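Side-chain contacts in Bse634I restriction endonuclease (Geobacillus stearothermophilus, PDB 1KNV), which is a type II restriction endonuclease that probably cuts DNA within a specific recognition sequence with the help of bound metal ions: residues K108-D111 with F112-F116; L124-L127 with E128-L132; L176-F179 with K180-E183; K185-W188 with D189-V192; V210-G213 with N214-S218. All coordinates share one frame; numbering follows the deposited sequence. Where two conformers were deposited one is given.

Contact 1: K108-D111 with F112-F116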
loop_
_atom_site.group_PDB
_atom_site.type_symbol
_atom_site.label_atom_id
_atom_site.label_comp_id
_atom_site.label_asym_id
_atom_site.label_seq_id
_atom_site.Cartn_x
_atom_site.Cartn_y
_atom_site.Cartn_z
ATOM N N LYS B 108 -8.642 4.580 -30.320
ATOM C CA LYS B 108 -9.863 5.218 -30.775
ATOM C C LYS B 108 -10.698 4.304 -31.661
ATOM O O LYS B 108 -11.923 4.382 -31.676
ATOM C CB LYS B 108 -9.527 6.516 -31.490
ATOM C CG LYS B 108 -8.889 7.534 -30.561
ATOM C CD LYS B 108 -8.730 8.888 -31.237
ATOM C CE LYS B 108 -8.068 9.897 -30.304
ATOM N NZ LYS B 108 -7.799 11.204 -30.989
ATOM N N THR B 109 -10.029 3.425 -32.393
ATOM C CA THR B 109 -10.715 2.472 -33.255
ATOM C C THR B 109 -11.399 1.414 -32.390
ATOM O O THR B 109 -12.581 1.108 -32.561
ATOM C CB THR B 109 -9.720 1.764 -34.182
ATOM O OG1 THR B 109 -9.110 2.731 -35.041
ATOM C CG2 THR B 109 -10.418 0.696 -35.017
ATOM N N PHE B 110 -10.641 0.856 -31.454
ATOM C CA PHE B 110 -11.159 -0.168 -30.567
ATOM C C PHE B 110 -10.295 -0.208 -29.322
ATOM O O PHE B 110 -9.189 -0.740 -29.359
ATOM C CB PHE B 110 -11.110 -1.534 -31.253
ATOM C CG PHE B 110 -11.757 -2.644 -30.458
ATOM C CD1 PHE B 110 -13.079 -3.005 -30.687
ATOM C CD2 PHE B 110 -11.041 -3.327 -29.481
ATOM C CE1 PHE B 110 -13.674 -4.027 -29.963
ATOM C CE2 PHE B 110 -11.628 -4.352 -28.752
ATOM C CZ PHE B 110 -12.947 -4.702 -28.992
ATOM N N ASP B 111 -10.796 0.364 -28.226
ATOM C CA ASP B 111 -10.078 0.373 -26.953
ATOM C C ASP B 111 -9.926 -1.080 -26.515
ATOM O O ASP B 111 -10.925 -1.767 -26.293
ATOM C CB ASP B 111 -10.888 1.136 -25.913
ATOM C CG ASP B 111 -10.212 1.171 -24.566
ATOM O OD1 ASP B 111 -9.337 0.318 -24.314
ATOM O OD2 ASP B 111 -10.567 2.049 -23.750
ATOM N N PHE B 112 -8.684 -1.543 -26.378
ATOM C CA PHE B 112 -8.411 -2.937 -26.000
ATOM C C PHE B 112 -9.132 -3.357 -24.727
ATOM O O PHE B 112 -9.447 -4.536 -24.548
ATOM C CB PHE B 112 -6.898 -3.169 -25.839
ATOM C CG PHE B 112 -6.368 -2.867 -24.453
ATOM C CD1 PHE B 112 -6.240 -3.877 -23.506
ATOM C CD2 PHE B 112 -6.022 -1.571 -24.092
ATOM C CE1 PHE B 112 -5.773 -3.598 -22.216
ATOM C CE2 PHE B 112 -5.559 -1.283 -22.812
ATOM C CZ PHE B 112 -5.434 -2.301 -21.869
ATOM N N ARG B 113 -9.383 -2.393 -23.844
ATOM C CA ARG B 113 -10.072 -2.661 -22.586
ATOM C C ARG B 113 -11.433 -3.317 -22.797
ATOM O O ARG B 113 -11.961 -3.971 -21.905
ATOM C CB ARG B 113 -10.219 -1.362 -21.793
ATOM C CG ARG B 113 -8.888 -0.895 -21.230
ATOM C CD ARG B 113 -8.931 0.534 -20.771
ATOM N NE ARG B 113 -9.978 0.770 -19.785
ATOM C CZ ARG B 113 -10.143 1.929 -19.160
ATOM N NH1 ARG B 113 -9.325 2.941 -19.428
ATOM N NH2 ARG B 113 -11.119 2.082 -18.277
ATOM N N LYS B 114 -11.985 -3.158 -23.995
ATOM C CA LYS B 114 -13.271 -3.744 -24.320
ATOM C C LYS B 114 -13.200 -5.260 -24.455
ATOM O O LYS B 114 -14.228 -5.912 -24.614
ATOM C CB LYS B 114 -13.812 -3.107 -25.601
ATOM C CG LYS B 114 -14.192 -1.645 -25.407
ATOM C CD LYS B 114 -14.254 -0.877 -26.710
ATOM C CE LYS B 114 -15.376 -1.364 -27.581
ATOM N NZ LYS B 114 -15.396 -0.634 -28.881
ATOM N N ILE B 115 -11.999 -5.834 -24.396
ATOM C CA ILE B 115 -11.889 -7.289 -24.487
ATOM C C ILE B 115 -12.156 -7.900 -23.116
ATOM O O ILE B 115 -12.432 -9.090 -22.990
ATOM C CB ILE B 115 -10.491 -7.767 -24.988
ATOM C CG1 ILE B 115 -9.407 -7.477 -23.948
ATOM C CG2 ILE B 115 -10.158 -7.089 -26.316
ATOM C CD1 ILE B 115 -8.089 -8.179 -24.261
ATOM N N PHE B 116 -12.083 -7.065 -22.087
ATOM C CA PHE B 116 -12.322 -7.506 -20.724
ATOM C C PHE B 116 -13.779 -7.858 -20.473
ATOM O O PHE B 116 -14.677 -7.286 -21.093
ATOM C CB PHE B 116 -11.909 -6.405 -19.755
ATOM C CG PHE B 116 -10.429 -6.278 -19.579
ATOM C CD1 PHE B 116 -9.865 -5.052 -19.222
ATOM C CD2 PHE B 116 -9.603 -7.390 -19.719
ATOM C CE1 PHE B 116 -8.493 -4.931 -19.000
ATOM C CE2 PHE B 116 -8.240 -7.291 -19.504
ATOM C CZ PHE B 116 -7.678 -6.053 -19.141
HETATM O O HOH W 1 -13.756 1.738 -28.549
#

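Contact 2: L124-L127 with E128-L132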
loop_
_atom_site.group_PDB
_atom_site.type_symbol
_atom_site.label_atom_id
_atom_site.label_comp_id
_atom_site.label_asym_id
_atom_site.label_seq_id
_atom_site.Cartn_x
_atom_site.Cartn_y
_atom_site.Cartn_z
ATOM N N LEU B 124 -13.014 -0.891 -13.518
ATOM C CA LEU B 124 -12.252 0.182 -14.120
ATOM C C LEU B 124 -13.139 1.412 -14.283
ATOM O O LEU B 124 -12.672 2.541 -14.144
ATOM C CB LEU B 124 -11.697 -0.259 -15.476
ATOM C CG LEU B 124 -10.707 -1.429 -15.443
ATOM C CD1 LEU B 124 -10.246 -1.759 -16.850
ATOM C CD2 LEU B 124 -9.515 -1.071 -14.564
ATOM N N HIS B 125 -14.417 1.196 -14.586
ATOM C CA HIS B 125 -15.343 2.313 -14.748
ATOM C C HIS B 125 -15.573 2.972 -13.409
ATOM O O HIS B 125 -15.726 4.185 -13.317
ATOM C CB HIS B 125 -16.666 1.834 -15.332
ATOM C CG HIS B 125 -16.579 1.497 -16.786
ATOM N ND1 HIS B 125 -17.268 0.446 -17.354
ATOM C CD2 HIS B 125 -15.871 2.070 -17.788
ATOM C CE1 HIS B 125 -16.984 0.385 -18.645
ATOM N NE2 HIS B 125 -16.138 1.359 -18.933
ATOM N N GLN B 126 -15.588 2.168 -12.363
ATOM C CA GLN B 126 -15.773 2.708 -11.036
ATOM C C GLN B 126 -14.526 3.551 -10.682
ATOM O O GLN B 126 -14.640 4.622 -10.069
ATOM C CB GLN B 126 -15.985 1.549 -10.069
ATOM C CG GLN B 126 -16.232 1.936 -8.649
ATOM C CD GLN B 126 -14.951 2.280 -7.937
ATOM O OE1 GLN B 126 -13.892 1.735 -8.256
ATOM N NE2 GLN B 126 -15.036 3.172 -6.951
ATOM N N LEU B 127 -13.342 3.082 -11.085
ATOM C CA LEU B 127 -12.093 3.807 -10.829
ATOM C C LEU B 127 -12.128 5.159 -11.548
ATOM O O LEU B 127 -11.823 6.192 -10.960
ATOM C CB LEU B 127 -10.884 2.987 -11.306
ATOM C CG LEU B 127 -9.491 3.638 -11.342
ATOM C CD1 LEU B 127 -9.127 4.212 -9.985
ATOM C CD2 LEU B 127 -8.461 2.605 -11.762
ATOM N N GLU B 128 -12.520 5.148 -12.814
ATOM C CA GLU B 128 -12.595 6.373 -13.597
ATOM C C GLU B 128 -13.507 7.396 -12.956
ATOM O O GLU B 128 -13.157 8.561 -12.816
ATOM C CB GLU B 128 -13.126 6.079 -14.995
ATOM C CG GLU B 128 -12.202 5.276 -15.881
ATOM C CD GLU B 128 -12.879 4.875 -17.183
ATOM O OE1 GLU B 128 -12.178 4.505 -18.151
ATOM O OE2 GLU B 128 -14.129 4.920 -17.234
ATOM N N LYS B 129 -14.706 6.945 -12.601
ATOM C CA LYS B 129 -15.717 7.799 -11.985
ATOM C C LYS B 129 -15.196 8.333 -10.650
ATOM O O LYS B 129 -15.472 9.478 -10.282
ATOM C CB LYS B 129 -17.016 7.006 -11.794
ATOM C CG LYS B 129 -17.504 6.381 -13.103
ATOM C CD LYS B 129 -18.575 5.294 -12.929
ATOM C CE LYS B 129 -18.919 4.655 -14.282
ATOM N NZ LYS B 129 -20.011 3.660 -14.180
ATOM N N SER B 130 -14.433 7.505 -9.941
ATOM C CA SER B 130 -13.853 7.884 -8.661
ATOM C C SER B 130 -12.883 9.059 -8.866
ATOM O O SER B 130 -12.958 10.079 -8.179
ATOM C CB SER B 130 -13.104 6.678 -8.096
ATOM O OG SER B 130 -12.825 6.816 -6.721
ATOM N N LEU B 131 -11.980 8.894 -9.829
ATOM C CA LEU B 131 -10.969 9.894 -10.158
ATOM C C LEU B 131 -11.553 11.211 -10.628
ATOM O O LEU B 131 -11.146 12.279 -10.173
ATOM C CB LEU B 131 -10.038 9.365 -11.252
ATOM C CG LEU B 131 -9.070 8.252 -10.873
ATOM C CD1 LEU B 131 -8.292 7.818 -12.095
ATOM C CD2 LEU B 131 -8.133 8.747 -9.797
ATOM N N LEU B 132 -12.489 11.120 -11.568
ATOM C CA LEU B 132 -13.148 12.290 -12.139
ATOM C C LEU B 132 -14.086 12.987 -11.158
ATOM O O LEU B 132 -14.657 14.025 -11.483
ATOM C CB LEU B 132 -13.920 11.896 -13.407
ATOM C CG LEU B 132 -13.078 11.569 -14.646
ATOM C CD1 LEU B 132 -13.935 10.858 -15.685
ATOM C CD2 LEU B 132 -12.486 12.856 -15.213
#

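Contact 3: L176-F179 with K180-E183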
loop_
_atom_site.group_PDB
_atom_site.type_symbol
_atom_site.label_atom_id
_atom_site.label_comp_id
_atom_site.label_asym_id
_atom_site.label_seq_id
_atom_site.Cartn_x
_atom_site.Cartn_y
_atom_site.Cartn_z
ATOM N N LEU B 176 -6.700 -8.924 -38.794
ATOM C CA LEU B 176 -6.777 -7.558 -38.295
ATOM C C LEU B 176 -8.025 -7.218 -37.481
ATOM O O LEU B 176 -8.139 -6.102 -36.970
ATOM C CB LEU B 176 -6.652 -6.572 -39.466
ATOM C CG LEU B 176 -5.327 -6.570 -40.246
ATOM C CD1 LEU B 176 -5.410 -5.580 -41.400
ATOM C CD2 LEU B 176 -4.171 -6.205 -39.308
ATOM N N THR B 177 -8.955 -8.163 -37.358
ATOM C CA THR B 177 -10.186 -7.926 -36.599
ATOM C C THR B 177 -10.395 -9.029 -35.586
ATOM O O THR B 177 -11.511 -9.260 -35.137
ATOM C CB THR B 177 -11.431 -7.893 -37.510
ATOM O OG1 THR B 177 -11.570 -9.153 -38.184
ATOM C CG2 THR B 177 -11.318 -6.771 -38.536
ATOM N N LEU B 178 -9.316 -9.708 -35.224
ATOM C CA LEU B 178 -9.379 -10.805 -34.270
ATOM C C LEU B 178 -9.885 -10.332 -32.903
ATOM O O LEU B 178 -10.612 -11.040 -32.218
ATOM C CB LEU B 178 -7.986 -11.429 -34.153
ATOM C CG LEU B 178 -7.778 -12.791 -33.499
ATOM C CD1 LEU B 178 -8.677 -13.850 -34.128
ATOM C CD2 LEU B 178 -6.320 -13.159 -33.671
ATOM N N PHE B 179 -9.510 -9.123 -32.513
ATOM C CA PHE B 179 -9.934 -8.580 -31.229
ATOM C C PHE B 179 -11.453 -8.558 -31.079
ATOM O O PHE B 179 -11.977 -8.584 -29.962
ATOM C CB PHE B 179 -9.366 -7.172 -31.061
ATOM C CG PHE B 179 -9.715 -6.233 -32.185
ATOM C CD1 PHE B 179 -10.968 -5.631 -32.251
ATOM C CD2 PHE B 179 -8.794 -5.959 -33.183
ATOM C CE1 PHE B 179 -11.294 -4.776 -33.287
ATOM C CE2 PHE B 179 -9.120 -5.102 -34.223
ATOM C CZ PHE B 179 -10.375 -4.511 -34.272
ATOM N N LYS B 180 -12.160 -8.510 -32.205
ATOM C CA LYS B 180 -13.618 -8.487 -32.185
ATOM C C LYS B 180 -14.228 -9.806 -31.690
ATOM O O LYS B 180 -15.291 -9.800 -31.082
ATOM C CB LYS B 180 -14.165 -8.172 -33.581
ATOM C CG LYS B 180 -13.861 -6.788 -34.115
ATOM C CD LYS B 180 -14.513 -6.653 -35.478
ATOM C CE LYS B 180 -14.262 -5.302 -36.120
ATOM N NZ LYS B 180 -14.926 -5.236 -37.463
ATOM N N ASP B 181 -13.561 -10.929 -31.953
ATOM C CA ASP B 181 -14.045 -12.247 -31.520
ATOM C C ASP B 181 -14.018 -12.418 -29.999
ATOM O O ASP B 181 -14.824 -13.169 -29.432
ATOM C CB ASP B 181 -13.184 -13.367 -32.113
ATOM C CG ASP B 181 -13.318 -13.485 -33.611
ATOM O OD1 ASP B 181 -13.853 -12.547 -34.242
ATOM O OD2 ASP B 181 -12.869 -14.518 -34.160
ATOM N N ILE B 182 -13.079 -11.745 -29.339
ATOM C CA ILE B 182 -12.961 -11.884 -27.900
ATOM C C ILE B 182 -13.477 -10.708 -27.096
ATOM O O ILE B 182 -13.292 -10.677 -25.886
ATOM C CB ILE B 182 -11.504 -12.137 -27.482
ATOM C CG1 ILE B 182 -10.653 -10.922 -27.816
ATOM C CG2 ILE B 182 -10.953 -13.368 -28.196
ATOM C CD1 ILE B 182 -9.249 -11.041 -27.304
ATOM N N GLU B 183 -14.126 -9.746 -27.749
ATOM C CA GLU B 183 -14.652 -8.589 -27.038
ATOM C C GLU B 183 -15.579 -9.003 -25.898
ATOM O O GLU B 183 -16.536 -9.751 -26.105
ATOM C CB GLU B 183 -15.395 -7.655 -28.000
ATOM C CG GLU B 183 -16.220 -6.541 -27.316
ATOM C CD GLU B 183 -16.690 -5.456 -28.291
ATOM O OE1 GLU B 183 -16.906 -5.778 -29.484
ATOM O OE2 GLU B 183 -16.856 -4.288 -27.860
HETATM O O HOH W 2 -13.520 -10.823 -36.153
#

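Contact 4: K185-W188 with D189-V192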
loop_
_atom_site.group_PDB
_atom_site.type_symbol
_atom_site.label_atom_id
_atom_site.label_comp_id
_atom_site.label_asym_id
_atom_site.label_seq_id
_atom_site.Cartn_x
_atom_site.Cartn_y
_atom_site.Cartn_z
ATOM N N LYS B 185 -14.974 -10.960 -23.488
ATOM C CA LYS B 185 -14.780 -12.342 -23.056
ATOM C C LYS B 185 -13.523 -12.651 -22.248
ATOM O O LYS B 185 -13.398 -13.741 -21.696
ATOM C CB LYS B 185 -14.732 -13.258 -24.281
ATOM C CG LYS B 185 -15.969 -13.307 -25.168
ATOM C CD LYS B 185 -15.628 -14.083 -26.444
ATOM C CE LYS B 185 -16.867 -14.543 -27.188
ATOM N NZ LYS B 185 -17.792 -13.415 -27.476
ATOM N N CYS B 186 -12.602 -11.699 -22.172
ATOM C CA CYS B 186 -11.354 -11.930 -21.462
ATOM C C CYS B 186 -11.339 -11.660 -19.974
ATOM O O CYS B 186 -11.719 -10.587 -19.525
ATOM C CB CYS B 186 -10.243 -11.120 -22.112
ATOM S SG CYS B 186 -9.989 -11.567 -23.804
ATOM N N LYS B 187 -10.879 -12.650 -19.216
ATOM C CA LYS B 187 -10.759 -12.512 -17.776
ATOM C C LYS B 187 -9.557 -11.585 -17.666
ATOM O O LYS B 187 -8.598 -11.713 -18.428
ATOM C CB LYS B 187 -10.444 -13.862 -17.126
ATOM C CG LYS B 187 -11.617 -14.838 -17.073
ATOM C CD LYS B 187 -11.170 -16.208 -16.566
ATOM C CE LYS B 187 -10.356 -16.090 -15.268
ATOM N NZ LYS B 187 -10.039 -17.420 -14.642
ATOM N N TRP B 188 -9.610 -10.649 -16.732
ATOM C CA TRP B 188 -8.534 -9.686 -16.569
ATOM C C TRP B 188 -7.142 -10.299 -16.476
ATOM O O TRP B 188 -6.197 -9.755 -17.045
ATOM C CB TRP B 188 -8.788 -8.820 -15.336
ATOM C CG TRP B 188 -8.471 -9.502 -14.066
ATOM C CD1 TRP B 188 -9.244 -10.406 -13.401
ATOM C CD2 TRP B 188 -7.267 -9.359 -13.301
ATOM N NE1 TRP B 188 -8.592 -10.837 -12.262
ATOM C CE2 TRP B 188 -7.375 -10.208 -12.184
ATOM C CE3 TRP B 188 -6.102 -8.597 -13.460
ATOM C CZ2 TRP B 188 -6.370 -10.309 -11.227
ATOM C CZ3 TRP B 188 -5.108 -8.700 -12.511
ATOM C CH2 TRP B 188 -5.246 -9.547 -11.413
ATOM N N ASP B 189 -7.005 -11.417 -15.760
ATOM C CA ASP B 189 -5.690 -12.037 -15.615
ATOM C C ASP B 189 -5.330 -12.971 -16.768
ATOM O O ASP B 189 -4.388 -13.760 -16.675
ATOM C CB ASP B 189 -5.586 -12.777 -14.284
ATOM C CG ASP B 189 -6.624 -13.863 -14.131
ATOM O OD1 ASP B 189 -6.409 -14.727 -13.261
ATOM O OD2 ASP B 189 -7.642 -13.859 -14.856
ATOM N N SER B 190 -6.065 -12.852 -17.867
ATOM C CA SER B 190 -5.804 -13.689 -19.029
ATOM C C SER B 190 -4.785 -13.048 -19.980
ATOM O O SER B 190 -4.257 -13.710 -20.845
ATOM C CB SER B 190 -7.101 -13.994 -19.791
ATOM O OG SER B 190 -7.864 -14.974 -19.102
ATOM N N LEU B 191 -4.509 -11.758 -19.812
ATOM C CA LEU B 191 -3.525 -11.064 -20.653
ATOM C C LEU B 191 -2.192 -11.422 -20.052
ATOM O O LEU B 191 -2.048 -11.412 -18.869
ATOM C CB LEU B 191 -3.561 -9.603 -20.488
ATOM C CG LEU B 191 -4.967 -9.158 -20.457
ATOM C CD1 LEU B 191 -4.878 -7.819 -20.077
ATOM C CD2 LEU B 191 -5.581 -9.232 -21.762
ATOM N N VAL B 192 -1.225 -11.715 -20.865
ATOM C CA VAL B 192 0.030 -12.018 -20.285
ATOM C C VAL B 192 0.977 -10.939 -20.642
ATOM O O VAL B 192 1.774 -10.563 -19.808
ATOM C CB VAL B 192 0.460 -13.448 -20.629
ATOM C CG1 VAL B 192 -0.463 -14.381 -19.805
ATOM C CG2 VAL B 192 0.324 -13.755 -22.064
#

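Contact 5: V210-G213 with N214-S218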
loop_
_atom_site.group_PDB
_atom_site.type_symbol
_atom_site.label_atom_id
_atom_site.label_comp_id
_atom_site.label_asym_id
_atom_site.label_seq_id
_atom_site.Cartn_x
_atom_site.Cartn_y
_atom_site.Cartn_z
ATOM N N VAL B 210 8.024 3.781 -22.779
ATOM C CA VAL B 210 8.136 3.967 -21.336
ATOM C C VAL B 210 6.822 4.384 -20.680
ATOM O O VAL B 210 6.415 3.813 -19.676
ATOM C CB VAL B 210 9.238 5.011 -20.995
ATOM C CG1 VAL B 210 9.197 5.345 -19.533
ATOM C CG2 VAL B 210 10.617 4.461 -21.353
ATOM N N HIS B 211 6.147 5.372 -21.249
ATOM C CA HIS B 211 4.905 5.839 -20.653
ATOM C C HIS B 211 3.798 4.811 -20.756
ATOM O O HIS B 211 3.043 4.605 -19.812
ATOM C CB HIS B 211 4.442 7.137 -21.303
ATOM C CG HIS B 211 3.208 7.701 -20.673
ATOM N ND1 HIS B 211 3.145 8.029 -19.336
ATOM C CD2 HIS B 211 1.974 7.940 -21.180
ATOM C CE1 HIS B 211 1.924 8.440 -19.045
ATOM N NE2 HIS B 211 1.194 8.397 -20.147
ATOM N N GLU B 212 3.699 4.170 -21.912
ATOM C CA GLU B 212 2.675 3.163 -22.129
ATOM C C GLU B 212 2.859 2.002 -21.152
ATOM O O GLU B 212 1.888 1.479 -20.609
ATOM C CB GLU B 212 2.706 2.682 -23.585
ATOM C CG GLU B 212 1.781 1.514 -23.855
ATOM C CD GLU B 212 1.382 1.390 -25.314
ATOM O OE1 GLU B 212 0.418 2.072 -25.725
ATOM O OE2 GLU B 212 2.027 0.617 -26.053
ATOM N N GLY B 213 4.105 1.615 -20.910
ATOM C CA GLY B 213 4.359 0.539 -19.967
ATOM C C GLY B 213 3.904 0.928 -18.570
ATOM O O GLY B 213 3.350 0.110 -17.842
ATOM N N ASN B 214 4.134 2.177 -18.183
ATOM C CA ASN B 214 3.716 2.645 -16.862
ATOM C C ASN B 214 2.210 2.688 -16.730
ATOM O O ASN B 214 1.668 2.297 -15.699
ATOM C CB ASN B 214 4.280 4.033 -16.582
ATOM C CG ASN B 214 5.638 3.972 -15.949
ATOM O OD1 ASN B 214 5.776 3.503 -14.816
ATOM N ND2 ASN B 214 6.659 4.431 -16.672
ATOM N N ILE B 215 1.544 3.165 -17.783
ATOM C CA ILE B 215 0.082 3.279 -17.817
ATOM C C ILE B 215 -0.613 1.922 -17.724
ATOM O O ILE B 215 -1.518 1.730 -16.899
ATOM C CB ILE B 215 -0.400 3.997 -19.110
ATOM C CG1 ILE B 215 -0.098 5.487 -19.016
ATOM C CG2 ILE B 215 -1.902 3.810 -19.297
ATOM C CD1 ILE B 215 -0.926 6.188 -17.947
ATOM N N LEU B 216 -0.186 0.984 -18.564
ATOM C CA LEU B 216 -0.788 -0.336 -18.574
ATOM C C LEU B 216 -0.439 -1.183 -17.346
ATOM O O LEU B 216 -1.312 -1.823 -16.759
ATOM C CB LEU B 216 -0.399 -1.070 -19.859
ATOM C CG LEU B 216 -0.933 -0.414 -21.136
ATOM C CD1 LEU B 216 -0.367 -1.125 -22.346
ATOM C CD2 LEU B 216 -2.463 -0.459 -21.142
ATOM N N LYS B 217 0.830 -1.198 -16.956
ATOM C CA LYS B 217 1.222 -1.981 -15.792
ATOM C C LYS B 217 0.570 -1.482 -14.499
ATOM O O LYS B 217 0.185 -2.282 -13.647
ATOM C CB LYS B 217 2.742 -1.991 -15.627
ATOM C CG LYS B 217 3.457 -2.921 -16.577
ATOM C CD LYS B 217 4.906 -3.075 -16.148
ATOM C CE LYS B 217 5.561 -4.196 -16.898
ATOM N NZ LYS B 217 6.855 -4.558 -16.274
ATOM N N SER B 218 0.456 -0.171 -14.336
ATOM C CA SER B 218 -0.164 0.338 -13.126
ATOM C C SER B 218 -1.655 -0.016 -13.130
ATOM O O SER B 218 -2.240 -0.307 -12.079
ATOM C CB SER B 218 0.040 1.849 -13.016
ATOM O OG SER B 218 -0.563 2.546 -14.092
#

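Contact 1: K108-D111 with F112-F116
The F110 ring takes the end of the K114 chain over one of its faces, with CE passing above and K114 NZ 3.8 Å from F110 CD1. At the edge of the same ring, in its plane, sits the CG2 methyl of I115, 3.9 Å from F110 CE2. K114 reaches the ring because its chain bends at chi3 (67°). Its ammonium then turns to a water, which accepts from K114 NZ at 2.9 Å and more distantly from the backbone N of D111.

D111 opens the short 3-10 turn 112-115. Its OD1 receives R113 N at 2.8 Å, an Asx turn in which the donor arrives from above the carboxylate plane. Its carbonyl oxygen also takes K114 N at 2.9 Å. The other carboxylate oxygen, OD2, stays 4.2 Å from R113 NE, well out of the guanidinium plane, while the guanidinium itself goes to E128 in a salt bridge and to T142. The turn is thus held at its start by two bonds to one residue, D111. The negative charge of its carboxylate is probably stabilised by the R113 amide bonded to OD1 and by the arginine charge close by.

Contact 2: L124-L127 with E128-L132
H125 and E128 lie side by side near the C-terminal end of alpha-helix 118-131. Backbone bonds first: E128 N, S130 N and L131 N donate to the carbonyl oxygens of L124, Q126 and L127 respectively, each four residues back. The last of these, L131 N to L127 O at 2.9 Å, runs nearly along the C=O axis.

Among polar side chains, E128 OE2 meets the H125 ring in its plane, at the edge, 3.4 Å from H125 CD2. With CG beside its backbone N (chi1 -68°) and the chain extended beyond, E128 runs back along the helix to H125, its other oxygen, OE1, going to R113. Q126, by contrast, bends at chi2, and its NE2 donates to the carbonyl oxygen of W228 of the second subunit.

Apolar packing completes the turn. L127 and L131 point the same way. L127 packs on H222 of helix 203-227 and on W228 of the second subunit; L131 packs on L140 of its own chain and on P267 of the third subunit. Where these two leucines meet, CD1 of L127 stands 4.1 Å from CG of L131.

Contact 3: L176-F179 with K180-E183
The F179 ring has K180 alongside it, K180 CG coming within 3.4 Å of F179 CE1, while the carbonyl carbon of T177 lies 4.2 Å above one ring face, offset toward the rim. This is a run of turns closed by i-to-i+3 backbone bonds, leading from helix 169-176 toward central-sheet strand 191-198 of the PDDEXK-type nuclease fold. K180 N donates to T177 O at 3.1 Å and D181 N to L178 O at 3.0 Å; the next, I182 N to F179 O, is weak.

F179 holds CG between its backbone N and carbonyl carbon (chi1 55°), which keeps the ring by K180 and turns it to F110 and M104. Replacing F179 with an alanine would probably open a gap beside the K180 chain and deprive the F110 ring of its aromatic neighbour.

The K180 chain runs on extended, its CD 3.9 Å from T177 CB. D181 OD2 bonds to Y160 OH. A water bridges the turn, donating to T177 O and, at 2.6 Å, to D181 OD1.

Contact 4: K185-W188 with D189-V192
W188 carries its indole with one face over D189, whose CB stands 3.9 Å from the centroid of the six-membered ring, a CH-pi contact only 16° off the ring normal. Two side-chain torsions make this possible. W188 places CG between its backbone N and carbonyl carbon, the crowded position (chi1 77°), which folds the ring back over the next residue, and D189 does the same with its own CG (59°); its carboxylate lies nearly parallel to the indole.

K187 and D189 point the same way. The lysine chain bends at chi3, and its CE passes 3.5 Å from D189 OD2. The ammonium itself stays farther off, K187 NZ being 4.3 Å from D189 OD2: too far for a salt bridge, though the opposite charges probably still attract.

S190 N closes the turn on K187 O at 2.8 Å. S190 OG, 3.4 Å from K187 CB, bonds to Q152 NE2. L191 lays its CG 3.7 Å from W188 O as the chain straightens into the strand.

The turn feeds directly into strand 191-198 of the central sheet, with L191 against I150 of strand 147-151 and F116 of the loop ahead of helix 118-131. W188 packs on helix 203-227, stacking with Y227 and meeting F220, L223 and K224.

Contact 5: V210-G213 with N214-S218
V210 O receives two donors from N214: the backbone N at 3.2 Å and, weakly, ND2 at 3.1 Å; the other end of that amide, OD1, is held by the backbone N of T257. With CG anti to the backbone N (chi1 -177°), H211 turns an imidazole face to I215, whose CG1 lies 3.7 Å from the ring centroid in a CH-pi contact. With an alanine in place of H211, I215 would probably lose the imidazole over CG1, and V210 of the third subunit its packing partner. E212 lays CG 3.7 Å from L216 CD1, while its carboxylate bonds to Y236 and S143; the E212 side chain is about 5 Å from that of D146, a calcium-binding residue with no calcium bound here. G213 O takes K217 N at 3.0 Å, and K217 NZ pairs with D272 and E268. All of this lies within helix 203-227, which crosses from strand 191-198 to the parallel strand 235-240 in a beta-alpha-beta unit, bringing L216 onto F112.

Along the chain the contacts follow one another in numerical order, each closing before the next begins. Contact 1 is the hub: its centre is about 10 Å from that of contact 3 and 13 Å from that of contact 4, and it touches every other contact, through R113 to contact 2 and F112 to contact 5. Contacts 3 and 4 adjoin in sequence, in the approach to strand 191-198; contact 5 follows in helix 203-227, leaving that strand. Contact 2, on helix 118-131, lies farthest from the chain centre. Together they join two loops, helices 118-131 and 203-227 and central-sheet strand 191-198, contact 5 standing closest to the calcium site and, with contact 2, facing neighbouring chains.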